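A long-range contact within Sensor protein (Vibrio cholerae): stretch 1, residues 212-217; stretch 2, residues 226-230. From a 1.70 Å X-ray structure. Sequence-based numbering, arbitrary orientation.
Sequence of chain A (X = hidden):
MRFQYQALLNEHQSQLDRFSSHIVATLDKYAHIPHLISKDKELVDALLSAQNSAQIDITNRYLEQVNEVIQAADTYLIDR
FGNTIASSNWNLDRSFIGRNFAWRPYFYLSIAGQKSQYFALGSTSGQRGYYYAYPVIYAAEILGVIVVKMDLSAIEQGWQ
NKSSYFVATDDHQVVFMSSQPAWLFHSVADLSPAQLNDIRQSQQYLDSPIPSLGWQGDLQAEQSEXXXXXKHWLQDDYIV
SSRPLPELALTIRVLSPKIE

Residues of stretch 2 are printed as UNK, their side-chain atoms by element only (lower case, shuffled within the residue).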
# COMPACT_ATOMS: atom_id res chain seq x y z
N SER A 212 -15.27 -8.90 9.75
CA SER A 212 -16.16 -8.10 8.91
C SER A 212 -16.81 -6.96 9.67
O SER A 212 -17.22 -7.14 10.83
CB SER A 212 -17.27 -8.99 8.36
OG SER A 212 -18.22 -8.18 7.68
N LEU A 213 -16.92 -5.79 9.03
CA LEU A 213 -17.59 -4.63 9.66
C LEU A 213 -19.11 -4.81 9.54
O LEU A 213 -19.88 -4.05 10.14
CB LEU A 213 -17.15 -3.33 8.99
CG LEU A 213 -15.66 -3.03 9.23
CD1 LEU A 213 -15.22 -1.87 8.35
CD2 LEU A 213 -15.39 -2.71 10.69
N GLY A 214 -19.52 -5.75 8.68
CA GLY A 214 -20.92 -6.10 8.56
C GLY A 214 -21.86 -5.14 7.89
O GLY A 214 -23.07 -5.22 8.12
N TRP A 215 -21.35 -4.24 7.05
CA TRP A 215 -22.25 -3.30 6.38
C TRP A 215 -22.83 -3.96 5.14
O TRP A 215 -22.22 -4.88 4.58
CB TRP A 215 -21.48 -2.04 5.92
CG TRP A 215 -21.39 -0.93 6.96
CD1 TRP A 215 -22.44 -0.32 7.58
CD2 TRP A 215 -20.21 -0.26 7.40
NE1 TRP A 215 -21.98 0.70 8.40
CE2 TRP A 215 -20.61 0.75 8.30
CE3 TRP A 215 -18.84 -0.43 7.12
CZ2 TRP A 215 -19.69 1.61 8.92
CZ3 TRP A 215 -17.92 0.44 7.74
CH2 TRP A 215 -18.36 1.44 8.63
N GLN A 216 -23.98 -3.47 4.72
CA GLN A 216 -24.65 -3.98 3.52
C GLN A 216 -24.87 -2.80 2.65
O GLN A 216 -25.14 -1.70 3.14
CB GLN A 216 -25.99 -4.63 3.91
CG GLN A 216 -25.73 -5.83 4.82
CD GLN A 216 -26.98 -6.53 5.34
OE1 GLN A 216 -26.88 -7.56 6.01
NE2 GLN A 216 -28.16 -5.97 5.05
N GLY A 217 -24.77 -3.02 1.33
CA GLY A 217 -24.95 -1.94 0.38
C GLY A 217 -24.25 -2.25 -0.92
O GLY A 217 -23.55 -3.25 -1.02
N UNK A 226 -24.51 2.57 3.10
CA UNK A 226 -24.06 1.37 3.81
C UNK A 226 -24.94 1.30 5.05
O UNK A 226 -25.04 2.27 5.78
c UNK A 226 -19.30 1.48 4.32
c UNK A 226 -22.61 1.50 4.24
c UNK A 226 -21.89 1.33 1.75
c UNK A 226 -18.27 1.37 1.65
c UNK A 226 -20.19 1.42 3.22
c UNK A 226 -17.41 1.44 2.73
c UNK A 226 -17.91 1.50 4.06
n UNK A 226 -20.70 1.30 1.03
c UNK A 226 -21.61 1.40 3.10
c UNK A 226 -19.65 1.36 1.90
N UNK A 227 -25.55 0.15 5.28
CA UNK A 227 -26.43 0.01 6.44
C UNK A 227 -26.18 -1.31 7.13
O UNK A 227 -25.48 -2.17 6.62
n UNK A 227 -30.13 1.91 5.46
c UNK A 227 -27.90 0.09 6.03
n UNK A 227 -30.05 2.23 3.18
c UNK A 227 -28.50 -1.19 5.47
c UNK A 227 -29.96 -0.93 5.08
c UNK A 227 -30.08 1.41 4.23
n UNK A 227 -30.01 0.09 4.03
N UNK A 228 -26.71 -1.43 8.36
CA UNK A 228 -26.57 -2.67 9.10
C UNK A 228 -27.90 -3.42 8.95
O UNK A 228 -28.93 -2.82 8.64
c UNK A 228 -26.29 -2.40 10.60
c UNK A 228 -23.83 -2.77 10.55
c UNK A 228 -22.46 -2.16 10.66
n UNK A 228 -22.28 -1.71 12.09
c UNK A 228 -24.91 -1.76 10.82
N UNK A 229 -27.87 -4.74 9.14
CA UNK A 229 -29.07 -5.58 9.03
C UNK A 229 -30.21 -4.92 9.79
O UNK A 229 -30.01 -4.41 10.89
c UNK A 229 -28.62 -6.90 9.66
c UNK A 229 -26.70 -5.53 9.58
c UNK A 229 -27.16 -6.97 9.28
N UNK A 230 -31.41 -4.93 9.21
CA UNK A 230 -32.55 -4.31 9.87
C UNK A 230 -32.74 -4.92 11.24
O UNK A 230 -32.57 -6.13 11.42
o UNK A 230 -37.42 -4.01 9.81
c UNK A 230 -35.04 -3.88 9.79
o UNK A 230 -36.39 -4.68 7.98
c UNK A 230 -36.38 -4.22 9.15
c UNK A 230 -33.84 -4.49 9.06
O HOH W 1 -19.36 -2.24 11.94

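Position 226 carries ten side-chain atoms, nine carbons and one nitrogen: a single carbon, lying over one face of the Trp-215 ring, leads into fused five- and six-membered rings. That is an indole, so the residue is Trp-226. Its CB sits 4.0 Å from the centroid of the Trp-215 five-membered ring, a CH-pi contact. The two six-membered rings meet obliquely, planes at 47°, with Trp-226 CE3 3.4 Å from Trp-215 CE3. Along the backbone, Trp-226 CA lies 3.3 Å from Gln-216 O, a CA-H...O contact.

Position 227 has three carbons in a row, a nitrogen, then a carbon bearing two more nitrogens, and this side chain comes no nearer to stretch 1 than 4.1 Å. The planar guanidinium group identifies Arg-227. Its CA-to-CB bond points away from stretch 1, and the backbone does the pairing: Gln-216 N donates to Arg-227 O at 2.7 Å, and Arg-227 N donates to Gln-216 O at 2.9 Å. The two bonds make a single antiparallel bridge. The same carbonyl, Arg-227 O, also lies 3.4 Å from Trp-215 CA, at the edge of the Trp-215 ring.

At position 228 four carbons run in an unbranched row to a terminal nitrogen, and the far end of the row lies over the Trp-215 ring; this is Lys-228. The CA-to-CB bond points away, yet the chain folds back through two m rotamers, and its end comes nearer. CE rests 3.8 Å from the centroid of the Trp-215 five-membered ring, over the face opposite Trp-226, and NZ stands over that face at 4.8 Å in a cation-pi contact. One water accepts a hydrogen bond from Lys-228 NZ at 3.0 Å and donates one to Leu-213 O at 2.6 Å, tying the amine to the backbone of Leu-213.

Position 229 shows three carbons closing a ring onto the backbone nitrogen, one of them beside the Gln-216 amide oxygen: Pro-229. Its CG approaches Gln-216 OE1 to 3.3 Å, while its CD lies 3.9 Å from Gly-214 O.

Position 230 holds three carbons, the third carrying two oxygens; the side chain stays out of contact with stretch 1, and its end leads away. This is Glu-230, poorly ordered.

The contact works as a clamp on one indole. Two hydrogen bonds at Gln-216 and Arg-227 fix the register, and the residues flanking Arg-227 in sequence reach opposite faces of Trp-215: an aromatic side chain on one, an aliphatic chain with a charged tip on the other. Both glycines suit their own backbone angles: Gly-214 has a positive phi, and at Gly-217 a CB would be jammed against the carbonyl O of Gln-216. An ideal CB on Gly-217 would also be tight against the partner, 3.3 Å from Trp-226 CD1. The rule to read is economical: a minimal bridge sets the position, and side chains grip one large ring from both faces.

Stretch 2, residues 226-230: WRKPE
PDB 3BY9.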